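Mandelate racemase/muconate lactonizing enzyme/Enolase superfamily (Rhodobacter sphaeroides, PDB 2HZG) belongs to the enolase superfamily, pairing an enolase-type N-terminal domain with a TIM-barrel-like C-terminal domain that carries a metal site. Local coordinates at residues G174-R187 against A212-L224. Sequence-based numbering, arbitrary orientation.
Sequences GTVAADADQIMAAR and AARLPTLDAAGVL. With NA (sodium ion), chain D.
T217 sets its methyl over the backbone of A180, a knob in the hole formed by V176, A180, I183 and M184. A chi1 of -56° puts OG1 beside the backbone N and swings T217 CG2 toward A180, within 3.4 Å of A180 CA, tighter than usual for two carbons. The axes of the segments 176-187 and 215-220 approach to 9.7 Å and run 12° from parallel; the two helices are successive outer helices of the (beta/alpha)7-beta barrel. One turn on, A221 CB meets I183 CG2 at 3.5 Å, and the bent M184 chain brings CE against A220 and A221; I183 CD1 reaches L218 CD2.

Arginines hold both ends. R214 forms a salt bridge with D179, gripping OD2 side-on through NE (2.7 Å) and NH2: D179 OD2 receives NE on its anti lone pair, whereas NH2 arrives 46° out of the carboxylate plane, and V176 CG2 covers one guanidinium face. R214 NH2 also donates to G174 O. The sodium ion is coordinated by this same G174 O at 2.3 Å. Each partner of the salt bridge has a further bond, D179 OD1 from G172 N and R214 NH1 to A210 O. At the other end R187 NE and NH2 both bond A221 O, NE at 2.8 Å, just where G222, with positive phi, closes a Schellman motif; R187 NH1 bonds G191 O and G194 O.

The chemistry thus divides into an apolar middle and two charged ends, where the charge of R214 is probably balanced by D179 and that of R187 probably offsets the negative C-terminal end of helix 215-220.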
ATOM      1  N   GLY A 174     -16.241  -1.955  21.843  1.00 23.20           N
ATOM      2  CA  GLY A 174     -16.822  -1.311  23.025  1.00 22.93           C
ATOM      3  C   GLY A 174     -15.929  -1.518  24.232  1.00 22.00           C
ATOM      4  O   GLY A 174     -14.717  -1.261  24.188  1.00 21.56           O
ATOM      5  N   THR A 175     -16.517  -2.010  25.312  1.00 21.64           N
ATOM      6  CA  THR A 175     -15.811  -2.116  26.568  1.00 21.42           C
ATOM      7  C   THR A 175     -15.001  -3.417  26.670  1.00 21.36           C
ATOM      8  O   THR A 175     -15.257  -4.397  25.937  1.00 21.35           O
ATOM      9  CB  THR A 175     -16.799  -2.039  27.758  1.00 21.81           C
ATOM     10  OG1 THR A 175     -17.642  -3.191  27.725  1.00 22.32           O
ATOM     11  CG2 THR A 175     -17.679  -0.775  27.682  1.00 21.32           C
ATOM     12  N   VAL A 176     -14.047  -3.422  27.602  1.00 20.23           N
ATOM     13  CA  VAL A 176     -13.318  -4.623  27.980  1.00 19.97           C
ATOM     14  C   VAL A 176     -14.291  -5.701  28.481  1.00 19.97           C
ATOM     15  O   VAL A 176     -14.138  -6.872  28.137  1.00 19.61           O
ATOM     16  CB  VAL A 176     -12.253  -4.336  29.061  1.00 19.58           C
ATOM     17  CG1 VAL A 176     -11.733  -5.638  29.711  1.00 20.45           C
ATOM     18  CG2 VAL A 176     -11.088  -3.550  28.472  1.00 20.39           C
ATOM     19  N   ALA A 177     -15.282  -5.288  29.277  1.00 19.66           N
ATOM     20  CA  ALA A 177     -16.291  -6.205  29.815  1.00 19.94           C
ATOM     21  C   ALA A 177     -16.997  -7.007  28.710  1.00 19.55           C
ATOM     22  O   ALA A 177     -17.100  -8.221  28.815  1.00 20.50           O
ATOM     23  CB  ALA A 177     -17.316  -5.449  30.661  1.00 20.07           C
ATOM     24  N   ALA A 178     -17.449  -6.326  27.659  1.00 18.84           N
ATOM     25  CA  ALA A 178     -18.047  -6.982  26.498  1.00 18.74           C
ATOM     26  C   ALA A 178     -17.081  -7.981  25.846  1.00 18.66           C
ATOM     27  O   ALA A 178     -17.470  -9.113  25.549  1.00 18.53           O
ATOM     28  CB  ALA A 178     -18.522  -5.936  25.480  1.00 18.90           C
ATOM     29  N   ASP A 179     -15.821  -7.568  25.643  1.00 18.13           N
ATOM     30  CA  ASP A 179     -14.794  -8.469  25.109  1.00 17.99           C
ATOM     31  C   ASP A 179     -14.560  -9.671  26.004  1.00 17.67           C
ATOM     32  O   ASP A 179     -14.430 -10.794  25.522  1.00 18.01           O
ATOM     33  CB  ASP A 179     -13.474  -7.728  24.850  1.00 16.93           C
ATOM     34  CG  ASP A 179     -13.580  -6.711  23.723  1.00 18.39           C
ATOM     35  OD1 ASP A 179     -14.576  -6.724  22.948  1.00 17.70           O
ATOM     36  OD2 ASP A 179     -12.662  -5.872  23.624  1.00 17.59           O
ATOM     37  N   ALA A 180     -14.479  -9.444  27.312  1.00 18.29           N
ATOM     38  CA  ALA A 180     -14.327 -10.543  28.265  1.00 18.20           C
ATOM     39  C   ALA A 180     -15.446 -11.585  28.131  1.00 18.29           C
ATOM     40  O   ALA A 180     -15.166 -12.775  28.114  1.00 19.67           O
ATOM     41  CB  ALA A 180     -14.212 -10.014  29.732  1.00 18.48           C
ATOM     42  N   ASP A 181     -16.686 -11.128  27.999  1.00 18.34           N
ATOM     43  CA  ASP A 181     -17.847 -12.009  27.839  1.00 18.43           C
ATOM     44  C   ASP A 181     -17.705 -12.877  26.576  1.00 18.13           C
ATOM     45  O   ASP A 181     -17.949 -14.075  26.607  1.00 17.83           O
ATOM     46  CB  ASP A 181     -19.122 -11.179  27.767  1.00 18.16           C
ATOM     47  CG  ASP A 181     -19.546 -10.603  29.140  1.00 21.12           C
ATOM     48  OD1 ASP A 181     -19.005 -11.021  30.183  1.00 22.85           O
ATOM     49  OD2 ASP A 181     -20.414  -9.714  29.151  1.00 23.63           O
ATOM     50  N   GLN A 182     -17.268 -12.251  25.486  1.00 17.52           N
ATOM     51  CA  GLN A 182     -17.055 -12.934  24.209  1.00 17.41           C
ATOM     52  C   GLN A 182     -15.948 -13.983  24.293  1.00 17.02           C
ATOM     53  O   GLN A 182     -16.112 -15.110  23.834  1.00 17.49           O
ATOM     54  CB  GLN A 182     -16.723 -11.904  23.116  1.00 16.69           C
ATOM     55  CG  GLN A 182     -17.902 -11.095  22.640  1.00 16.32           C
ATOM     56  CD  GLN A 182     -18.795 -11.874  21.659  1.00 18.31           C
ATOM     57  OE1 GLN A 182     -18.574 -13.055  21.407  1.00 18.06           O
ATOM     58  NE2 GLN A 182     -19.795 -11.210  21.116  1.00 15.90           N
ATOM     59  N   ILE A 183     -14.818 -13.594  24.868  1.00 17.27           N
ATOM     60  CA  ILE A 183     -13.629 -14.438  24.924  1.00 17.40           C
ATOM     61  C   ILE A 183     -13.848 -15.621  25.865  1.00 18.10           C
ATOM     62  O   ILE A 183     -13.461 -16.751  25.560  1.00 16.81           O
ATOM     63  CB  ILE A 183     -12.377 -13.580  25.306  1.00 17.20           C
ATOM     64  CG1 ILE A 183     -12.032 -12.606  24.149  1.00 17.82           C
ATOM     65  CG2 ILE A 183     -11.177 -14.448  25.634  1.00 16.54           C
ATOM     66  CD1 ILE A 183     -11.096 -11.437  24.542  1.00 18.62           C
ATOM     67  N   MET A 184     -14.479 -15.348  27.007  1.00 18.72           N
ATOM     68  CA  MET A 184     -14.834 -16.407  27.963  1.00 19.92           C
ATOM     69  C   MET A 184     -15.842 -17.393  27.385  1.00 19.08           C
ATOM     70  O   MET A 184     -15.735 -18.593  27.625  1.00 20.00           O
ATOM     71  CB  MET A 184     -15.356 -15.798  29.260  1.00 20.45           C
ATOM     72  CG  MET A 184     -14.283 -15.061  30.068  1.00 25.29           C
ATOM     73  SD  MET A 184     -12.848 -16.103  30.413  1.00 36.84           S
ATOM     74  CE  MET A 184     -11.569 -14.845  30.453  1.00 35.40           C
ATOM     75  N   ALA A 185     -16.797 -16.886  26.612  1.00 19.06           N
ATOM     76  CA  ALA A 185     -17.775 -17.731  25.905  1.00 19.29           C
ATOM     77  C   ALA A 185     -17.093 -18.629  24.855  1.00 19.64           C
ATOM     78  O   ALA A 185     -17.400 -19.817  24.767  1.00 19.67           O
ATOM     79  CB  ALA A 185     -18.876 -16.882  25.283  1.00 18.86           C
ATOM     80  N   ALA A 186     -16.131 -18.075  24.109  1.00 19.04           N
ATOM     81  CA  ALA A 186     -15.272 -18.886  23.222  1.00 18.84           C
ATOM     82  C   ALA A 186     -14.562 -20.016  23.981  1.00 18.85           C
ATOM     83  O   ALA A 186     -14.593 -21.184  23.562  1.00 18.06           O
ATOM     84  CB  ALA A 186     -14.253 -17.996  22.489  1.00 18.27           C
ATOM     85  N   ARG A 187     -13.928 -19.677  25.104  1.00 19.29           N
ATOM     86  CA  ARG A 187     -13.285 -20.679  25.939  1.00 20.11           C
ATOM     87  C   ARG A 187     -14.311 -21.707  26.460  1.00 20.92           C
ATOM     88  O   ARG A 187     -14.033 -22.909  26.471  1.00 20.52           O
ATOM     89  CB  ARG A 187     -12.520 -20.021  27.101  1.00 20.29           C
ATOM     90  CG  ARG A 187     -11.853 -20.989  28.106  1.00 19.63           C
ATOM     91  CD  ARG A 187     -11.000 -22.088  27.459  1.00 20.35           C
ATOM     92  NE  ARG A 187      -9.725 -21.591  26.962  1.00 21.15           N
ATOM     93  CZ  ARG A 187      -8.890 -22.280  26.187  1.00 22.86           C
ATOM     94  NH1 ARG A 187      -9.193 -23.521  25.789  1.00 23.45           N
ATOM     95  NH2 ARG A 187      -7.744 -21.730  25.800  1.00 20.83           N
ATOM     96  N   ALA A 212      -3.938  -3.081  25.794  1.00 16.18           N
ATOM     97  CA  ALA A 212      -3.334  -3.627  27.002  1.00 16.72           C
ATOM     98  C   ALA A 212      -4.403  -4.003  28.013  1.00 17.07           C
ATOM     99  O   ALA A 212      -4.221  -4.956  28.754  1.00 16.69           O
ATOM    100  CB  ALA A 212      -2.323  -2.623  27.636  1.00 16.70           C
ATOM    101  N   ALA A 213      -5.530  -3.285  28.004  1.00 17.72           N
ATOM    102  CA  ALA A 213      -6.606  -3.508  28.986  1.00 19.13           C
ATOM    103  C   ALA A 213      -7.293  -4.883  28.810  1.00 19.60           C
ATOM    104  O   ALA A 213      -7.985  -5.371  29.722  1.00 19.91           O
ATOM    105  CB  ALA A 213      -7.647  -2.369  28.906  1.00 17.96           C
ATOM    106  N   ARG A 214      -7.100  -5.495  27.638  1.00 19.44           N
ATOM    107  CA  ARG A 214      -7.625  -6.839  27.339  1.00 19.28           C
ATOM    108  C   ARG A 214      -6.667  -7.946  27.723  1.00 19.00           C
ATOM    109  O   ARG A 214      -7.029  -9.101  27.682  1.00 19.02           O
ATOM    110  CB  ARG A 214      -7.925  -7.005  25.841  1.00 19.20           C
ATOM    111  CG  ARG A 214      -9.264  -6.515  25.389  1.00 19.09           C
ATOM    112  CD  ARG A 214      -9.323  -4.977  25.244  1.00 17.84           C
ATOM    113  NE  ARG A 214     -10.672  -4.556  24.867  1.00 16.70           N
ATOM    114  CZ  ARG A 214     -11.119  -3.301  24.878  1.00 15.99           C
ATOM    115  NH1 ARG A 214     -10.325  -2.299  25.249  1.00 14.23           N
ATOM    116  NH2 ARG A 214     -12.367  -3.048  24.499  1.00 16.30           N
ATOM    117  N   LEU A 215      -5.432  -7.619  28.061  1.00 19.05           N
ATOM    118  CA  LEU A 215      -4.456  -8.663  28.311  1.00 18.95           C
ATOM    119  C   LEU A 215      -4.797  -9.630  29.482  1.00 19.83           C
ATOM    120  O   LEU A 215      -4.604 -10.850  29.344  1.00 18.99           O
ATOM    121  CB  LEU A 215      -3.030  -8.088  28.426  1.00 19.86           C
ATOM    122  CG  LEU A 215      -2.395  -7.447  27.174  1.00 18.22           C
ATOM    123  CD1 LEU A 215      -1.061  -6.795  27.522  1.00 18.00           C
ATOM    124  CD2 LEU A 215      -2.206  -8.482  26.054  1.00 16.81           C
ATOM    125  N   PRO A 216      -5.262  -9.099  30.637  1.00 20.10           N
ATOM    126  CA  PRO A 216      -5.691 -10.042  31.697  1.00 20.39           C
ATOM    127  C   PRO A 216      -6.795 -11.010  31.268  1.00 19.53           C
ATOM    128  O   PRO A 216      -6.734 -12.175  31.610  1.00 19.66           O
ATOM    129  CB  PRO A 216      -6.192  -9.117  32.815  1.00 19.95           C
ATOM    130  CG  PRO A 216      -5.412  -7.830  32.587  1.00 21.32           C
ATOM    131  CD  PRO A 216      -5.354  -7.691  31.091  1.00 20.06           C
ATOM    132  N   THR A 217      -7.790 -10.516  30.548  1.00 20.48           N
ATOM    133  CA  THR A 217      -8.893 -11.337  30.070  1.00 21.53           C
ATOM    134  C   THR A 217      -8.370 -12.429  29.133  1.00 21.02           C
ATOM    135  O   THR A 217      -8.738 -13.591  29.260  1.00 20.93           O
ATOM    136  CB  THR A 217      -9.900 -10.489  29.290  1.00 21.97           C
ATOM    137  OG1 THR A 217     -10.357  -9.407  30.121  1.00 25.70           O
ATOM    138  CG2 THR A 217     -11.079 -11.335  28.834  1.00 22.77           C
ATOM    139  N   LEU A 218      -7.526 -12.040  28.185  1.00 20.02           N
ATOM    140  CA  LEU A 218      -6.934 -13.001  27.246  1.00 19.72           C
ATOM    141  C   LEU A 218      -6.137 -14.071  28.005  1.00 19.77           C
ATOM    142  O   LEU A 218      -6.228 -15.260  27.691  1.00 19.45           O
ATOM    143  CB  LEU A 218      -6.043 -12.288  26.228  1.00 18.11           C
ATOM    144  CG  LEU A 218      -6.747 -11.366  25.227  1.00 18.43           C
ATOM    145  CD1 LEU A 218      -5.765 -10.330  24.642  1.00 13.70           C
ATOM    146  CD2 LEU A 218      -7.446 -12.165  24.101  1.00 15.02           C
ATOM    147  N   ASP A 219      -5.367 -13.657  29.007  1.00 20.08           N
ATOM    148  CA  ASP A 219      -4.578 -14.619  29.785  1.00 20.66           C
ATOM    149  C   ASP A 219      -5.481 -15.519  30.648  1.00 20.47           C
ATOM    150  O   ASP A 219      -5.223 -16.710  30.763  1.00 20.53           O
ATOM    151  CB  ASP A 219      -3.495 -13.933  30.629  1.00 20.82           C
ATOM    152  CG  ASP A 219      -2.222 -13.600  29.821  1.00 23.30           C
ATOM    153  OD1 ASP A 219      -2.109 -13.990  28.622  1.00 23.09           O
ATOM    154  OD2 ASP A 219      -1.327 -12.927  30.394  1.00 24.63           O
ATOM    155  N   ALA A 220      -6.553 -14.955  31.207  1.00 20.57           N
ATOM    156  CA  ALA A 220      -7.501 -15.736  32.019  1.00 20.58           C
ATOM    157  C   ALA A 220      -8.179 -16.836  31.173  1.00 20.96           C
ATOM    158  O   ALA A 220      -8.447 -17.932  31.669  1.00 21.45           O
ATOM    159  CB  ALA A 220      -8.546 -14.813  32.683  1.00 20.17           C
ATOM    160  N   ALA A 221      -8.441 -16.537  29.900  1.00 20.14           N
ATOM    161  CA  ALA A 221      -9.013 -17.505  28.959  1.00 19.37           C
ATOM    162  C   ALA A 221      -7.964 -18.422  28.325  1.00 18.95           C
ATOM    163  O   ALA A 221      -8.298 -19.276  27.508  1.00 19.26           O
ATOM    164  CB  ALA A 221      -9.815 -16.782  27.880  1.00 19.66           C
ATOM    165  N   GLY A 222      -6.700 -18.224  28.686  1.00 18.36           N
ATOM    166  CA  GLY A 222      -5.591 -19.053  28.203  1.00 18.15           C
ATOM    167  C   GLY A 222      -5.361 -18.903  26.704  1.00 18.21           C
ATOM    168  O   GLY A 222      -4.963 -19.858  26.033  1.00 18.20           O
ATOM    169  N   VAL A 223      -5.613 -17.704  26.186  1.00 17.32           N
ATOM    170  CA  VAL A 223      -5.452 -17.414  24.753  1.00 16.58           C
ATOM    171  C   VAL A 223      -3.981 -17.485  24.301  1.00 16.92           C
ATOM    172  O   VAL A 223      -3.070 -16.931  24.946  1.00 16.55           O
ATOM    173  CB  VAL A 223      -6.124 -16.068  24.375  1.00 16.42           C
ATOM    174  CG1 VAL A 223      -5.899 -15.714  22.890  1.00 14.07           C
ATOM    175  CG2 VAL A 223      -7.625 -16.123  24.676  1.00 15.01           C
ATOM    176  N   LEU A 224      -3.755 -18.192  23.201  1.00 16.70           N
ATOM    177  CA  LEU A 224      -2.409 -18.377  22.655  1.00 17.29           C
ATOM    178  C   LEU A 224      -1.824 -17.089  22.042  1.00 16.64           C
ATOM    179  O   LEU A 224      -0.676 -16.733  22.308  1.00 15.91           O
ATOM    180  CB  LEU A 224      -2.410 -19.517  21.620  1.00 17.75           C
ATOM    181  CG  LEU A 224      -1.113 -19.824  20.852  1.00 20.65           C
ATOM    182  CD1 LEU A 224      -0.030 -20.354  21.793  1.00 23.19           C
ATOM    183  CD2 LEU A 224      -1.371 -20.804  19.685  1.00 23.82           C
TER
HETATM  184 NA    NA D1103     -13.457   0.600  23.617  1.00 35.02          NA
HETATM  185  O   HOH W   1      -5.205 -21.609  24.087  1.00 27.56           O
HETATM  186  O   HOH W   2     -14.910   1.842  25.278  1.00 30.41           O
HETATM  187  O   HOH W   3     -11.913  -0.514  22.307  1.00 25.49           O
HETATM  188  O   HOH W   4     -14.528   1.650  21.810  1.00 29.97           O